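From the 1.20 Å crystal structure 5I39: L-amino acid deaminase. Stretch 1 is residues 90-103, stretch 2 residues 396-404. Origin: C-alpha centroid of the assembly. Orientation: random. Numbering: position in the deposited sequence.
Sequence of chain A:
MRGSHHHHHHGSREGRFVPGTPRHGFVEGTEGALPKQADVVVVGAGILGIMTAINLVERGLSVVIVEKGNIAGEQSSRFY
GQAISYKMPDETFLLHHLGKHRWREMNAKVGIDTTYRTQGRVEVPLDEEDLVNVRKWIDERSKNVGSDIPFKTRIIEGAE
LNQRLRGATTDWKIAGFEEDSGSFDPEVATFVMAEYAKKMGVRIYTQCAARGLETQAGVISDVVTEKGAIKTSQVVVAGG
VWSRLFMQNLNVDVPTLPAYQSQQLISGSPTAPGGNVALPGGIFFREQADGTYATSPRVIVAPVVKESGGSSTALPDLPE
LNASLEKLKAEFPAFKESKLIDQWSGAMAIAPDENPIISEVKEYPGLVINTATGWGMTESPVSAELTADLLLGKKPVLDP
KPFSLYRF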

# COMPACT_ATOMS: atom_id res chain seq x y z
N ASP A 90 2.70 1.39 -18.12
CA ASP A 90 2.56 2.83 -18.25
C ASP A 90 1.38 3.39 -17.45
O ASP A 90 1.43 4.52 -16.98
N GLU A 91 0.33 2.59 -17.28
CA GLU A 91 -0.85 3.04 -16.55
C GLU A 91 -0.54 3.42 -15.10
O GLU A 91 -1.09 4.39 -14.58
N THR A 92 0.36 2.67 -14.45
CA THR A 92 0.67 2.88 -13.04
C THR A 92 2.12 3.27 -12.74
O THR A 92 2.45 3.51 -11.58
N PHE A 93 2.97 3.39 -13.76
CA PHE A 93 4.37 3.68 -13.49
C PHE A 93 4.53 4.99 -12.70
O PHE A 93 5.18 5.00 -11.65
N LEU A 94 3.96 6.08 -13.20
CA LEU A 94 4.14 7.37 -12.52
C LEU A 94 3.48 7.40 -11.14
O LEU A 94 4.00 8.01 -10.22
N LEU A 95 2.35 6.72 -11.00
CA LEU A 95 1.72 6.58 -9.70
C LEU A 95 2.72 6.01 -8.67
O LEU A 95 2.80 6.48 -7.54
N HIS A 96 3.49 5.02 -9.10
CA HIS A 96 4.52 4.41 -8.24
C HIS A 96 5.79 5.24 -8.11
O HIS A 96 6.36 5.33 -7.03
N HIS A 97 6.23 5.83 -9.22
CA HIS A 97 7.45 6.63 -9.25
C HIS A 97 7.30 7.87 -8.36
O HIS A 97 8.17 8.16 -7.53
N LEU A 98 6.19 8.57 -8.52
CA LEU A 98 5.86 9.71 -7.66
C LEU A 98 5.49 9.27 -6.24
O LEU A 98 5.79 9.98 -5.28
N GLY A 99 4.83 8.13 -6.11
CA GLY A 99 4.52 7.59 -4.79
C GLY A 99 5.76 7.40 -3.94
O GLY A 99 5.81 7.85 -2.79
N LYS A 100 6.78 6.76 -4.51
CA LYS A 100 8.06 6.61 -3.82
C LYS A 100 8.69 7.95 -3.46
O LYS A 100 9.19 8.14 -2.36
N HIS A 101 8.65 8.89 -4.41
CA HIS A 101 9.21 10.23 -4.19
C HIS A 101 8.55 10.92 -2.99
O HIS A 101 9.22 11.56 -2.18
N ARG A 102 7.24 10.77 -2.87
CA ARG A 102 6.50 11.32 -1.74
C ARG A 102 6.76 10.55 -0.45
O ARG A 102 6.86 11.16 0.61
N TRP A 103 6.91 9.24 -0.53
CA TRP A 103 7.35 8.49 0.64
C TRP A 103 8.73 8.94 1.13
O TRP A 103 8.95 9.00 2.33
N PRO A 396 -6.50 17.22 -12.73
CA PRO A 396 -5.97 16.09 -11.95
C PRO A 396 -4.45 15.92 -12.03
O PRO A 396 -3.84 16.21 -13.05
N VAL A 397 -3.86 15.43 -10.94
CA VAL A 397 -2.39 15.28 -10.84
C VAL A 397 -1.81 14.30 -11.87
O VAL A 397 -0.72 14.51 -12.39
N LEU A 398 -2.54 13.22 -12.14
CA LEU A 398 -2.17 12.27 -13.18
C LEU A 398 -3.39 12.01 -14.04
O LEU A 398 -4.52 12.32 -13.65
N ASP A 399 -3.14 11.44 -15.22
CA ASP A 399 -4.19 10.99 -16.13
C ASP A 399 -5.13 10.03 -15.39
O ASP A 399 -4.69 8.95 -14.99
N PRO A 400 -6.41 10.42 -15.19
CA PRO A 400 -7.32 9.55 -14.45
C PRO A 400 -7.99 8.45 -15.27
O PRO A 400 -8.61 7.55 -14.69
N LYS A 401 -7.89 8.50 -16.60
CA LYS A 401 -8.58 7.54 -17.47
C LYS A 401 -8.26 6.07 -17.17
O LYS A 401 -9.18 5.26 -17.08
N PRO A 402 -6.97 5.73 -16.95
CA PRO A 402 -6.67 4.32 -16.63
C PRO A 402 -7.18 3.83 -15.27
O PRO A 402 -7.12 2.63 -15.00
N PHE A 403 -7.65 4.74 -14.41
CA PHE A 403 -8.17 4.39 -13.09
C PHE A 403 -9.69 4.52 -13.00
O PHE A 403 -10.27 4.29 -11.94
N SER A 404 -10.34 4.84 -14.11
CA SER A 404 -11.78 5.06 -14.13
C SER A 404 -12.55 3.78 -13.85
O SER A 404 -12.18 2.69 -14.31

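A helix can pack against a distant loop of its own chain without any direct hydrogen bond between them, and the pairing of residues 90-103 with 396-404 in L-amino acid deaminase illustrates the principle: together the stretches bury 378 Å².

Leu 398 (m, t) points toward the helix and gives up more surface than any other residue here. CD2 of Leu 398 lies 4.0 Å from CB of Leu 94 (m, t) and 4.4 Å from CD2 of Leu 98 (m, p), while CD1 of Leu 398 reaches CD1 of Leu 95 (t, p) at 4.0 Å. All three helix leucines direct CA-to-CB toward the loop, and their spacing of one, three and four residues places them along one side of the helix. CD1 of Leu 398 comes within 3.7 Å of the backbone N of Leu 95, so Leu 398 also packs against main chain.

The second apolar element is aromatic. Phe 403 (m) leaves its backbone sideways, but its ring end swings nearer to the helix. There, CZ of Phe 403 lies 4.2 Å from CD2 of Leu 95 and 3.3 Å from the carbonyl O of Glu 91, and CE1 of Phe 403 meets CG2 of Thr 92 (p) at 4.0 Å, with that methyl at the ring edge.

Two charged side chains make only van der Waals contacts across the interface. CG of Glu 91 (m, p) touches CB of Pro 402 at 3.7 Å, although its carboxylate end leads away. Farther along, Arg 102 (m, t, t) brings its guanidinium nitrogen NH2 to 4.0 Å from CG2 of Val 397 (p); its guanidinium hydrogen-bonds elsewhere in the structure.

The polar link is indirect. One water donates to both O of Glu 91 and O of Asp 399, each at 3.1 Å from the water O, bridging two backbone carbonyls that cannot hydrogen-bond to each other. Within the loop, N of Lys 401 donates to OD1 of Asp 399 at 3.1 Å.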

# COMPACT_ATOMS: atom_id res chain seq x y z
CB ASP A 90 2.44 3.24 -19.72
CG ASP A 90 2.61 4.73 -19.92
OD1 ASP A 90 3.64 5.28 -19.46
OD2 ASP A 90 1.73 5.36 -20.55
CB GLU A 91 -1.95 1.97 -16.59
CG GLU A 91 -2.66 1.83 -17.94
CD GLU A 91 -1.84 1.11 -19.02
OE1 GLU A 91 -0.82 0.48 -18.71
OE2 GLU A 91 -2.23 1.18 -20.20
CB THR A 92 0.31 1.63 -12.21
OG1 THR A 92 0.99 0.49 -12.77
CG2 THR A 92 -1.20 1.39 -12.21
CB PHE A 93 5.23 3.75 -14.75
CG PHE A 93 6.63 4.18 -14.44
CD1 PHE A 93 7.55 3.26 -13.94
CD2 PHE A 93 7.00 5.51 -14.52
CE1 PHE A 93 8.82 3.65 -13.59
CE2 PHE A 93 8.28 5.91 -14.17
CZ PHE A 93 9.19 4.98 -13.71
CB LEU A 94 3.67 8.53 -13.40
CG LEU A 94 4.59 8.85 -14.58
CD1 LEU A 94 3.94 9.90 -15.46
CD2 LEU A 94 5.97 9.32 -14.14
CB LEU A 95 0.48 5.70 -9.83
CG LEU A 95 -0.47 5.63 -8.65
CD1 LEU A 95 -1.20 6.94 -8.44
CD2 LEU A 95 -1.48 4.52 -8.89
CB HIS A 96 4.84 3.01 -8.75
CG HIS A 96 3.74 2.04 -8.49
ND1 HIS A 96 3.97 0.80 -7.96
CD2 HIS A 96 2.40 2.15 -8.65
CE1 HIS A 96 2.82 0.17 -7.82
NE2 HIS A 96 1.85 0.97 -8.23
CB HIS A 97 7.71 7.01 -10.71
CG HIS A 97 9.01 7.69 -10.97
ND1 HIS A 97 10.23 7.07 -10.82
CD2 HIS A 97 9.27 8.93 -11.46
CE1 HIS A 97 11.19 7.91 -11.18
NE2 HIS A 97 10.63 9.04 -11.57
CB LEU A 98 4.73 10.55 -8.27
CG LEU A 98 5.10 11.56 -9.36
CD1 LEU A 98 5.75 10.92 -10.56
CD2 LEU A 98 3.85 12.33 -9.78
CB LYS A 100 9.05 5.85 -4.70
CG LYS A 100 8.75 4.37 -4.87
CD LYS A 100 9.44 3.79 -6.11
CE LYS A 100 10.94 4.05 -6.11
NZ LYS A 100 11.52 3.55 -7.38
CB HIS A 101 9.01 11.05 -5.46
CG HIS A 101 9.61 12.42 -5.40
ND1 HIS A 101 8.84 13.56 -5.33
CD2 HIS A 101 10.89 12.83 -5.41
CE1 HIS A 101 9.63 14.62 -5.29
NE2 HIS A 101 10.88 14.20 -5.34
CB ARG A 102 5.03 11.38 -2.08
CG ARG A 102 4.82 12.40 -3.18
CD ARG A 102 3.41 12.47 -3.66
NE ARG A 102 3.29 13.43 -4.74
CZ ARG A 102 2.14 13.94 -5.16
NH1 ARG A 102 0.99 13.59 -4.57
NH2 ARG A 102 2.13 14.81 -6.17
CB TRP A 103 7.31 6.98 0.42
CG TRP A 103 5.94 6.41 0.67
CD1 TRP A 103 5.03 5.99 -0.25
CD2 TRP A 103 5.33 6.24 1.95
NE1 TRP A 103 3.89 5.56 0.37
CE2 TRP A 103 4.04 5.70 1.73
CE3 TRP A 103 5.75 6.47 3.27
CZ2 TRP A 103 3.17 5.39 2.78
CZ3 TRP A 103 4.88 6.16 4.31
CH2 TRP A 103 3.60 5.63 4.06
CB PRO A 396 -6.69 14.89 -12.55
CG PRO A 396 -6.94 15.28 -13.96
CD PRO A 396 -7.20 16.76 -13.94
CB VAL A 397 -1.95 14.89 -9.40
CG1 VAL A 397 -2.53 13.55 -8.96
CG2 VAL A 397 -0.43 14.90 -9.26
CB LEU A 398 -1.65 10.95 -12.57
CG LEU A 398 -0.29 10.97 -11.86
CD1 LEU A 398 -0.01 9.62 -11.23
CD2 LEU A 398 0.85 11.37 -12.79
CB ASP A 399 -3.56 10.30 -17.34
CG ASP A 399 -4.58 9.80 -18.36
OD1 ASP A 399 -5.79 10.13 -18.26
OD2 ASP A 399 -4.16 9.06 -19.28
CB PRO A 400 -8.37 10.53 -13.92
CG PRO A 400 -8.43 11.59 -14.95
CD PRO A 400 -7.07 11.68 -15.58
CB LYS A 401 -8.35 7.88 -18.95
CG LYS A 401 -9.09 9.14 -19.38
CD LYS A 401 -8.86 9.46 -20.85
CE LYS A 401 -9.63 10.70 -21.28
NZ LYS A 401 -11.09 10.44 -21.43
CB PRO A 402 -5.13 4.27 -16.67
CG PRO A 402 -4.72 5.47 -17.44
CD PRO A 402 -5.74 6.51 -17.12
CB PHE A 403 -7.52 5.26 -12.02
CG PHE A 403 -6.03 5.42 -12.20
CD1 PHE A 403 -5.22 4.30 -12.27
CD2 PHE A 403 -5.45 6.68 -12.30
CE1 PHE A 403 -3.85 4.44 -12.44
CE2 PHE A 403 -4.09 6.82 -12.46
CZ PHE A 403 -3.28 5.70 -12.53
CB SER A 404 -12.21 5.62 -15.49
OG SER A 404 -13.63 5.72 -15.57
O HOH W 1 -2.23 7.11 -15.49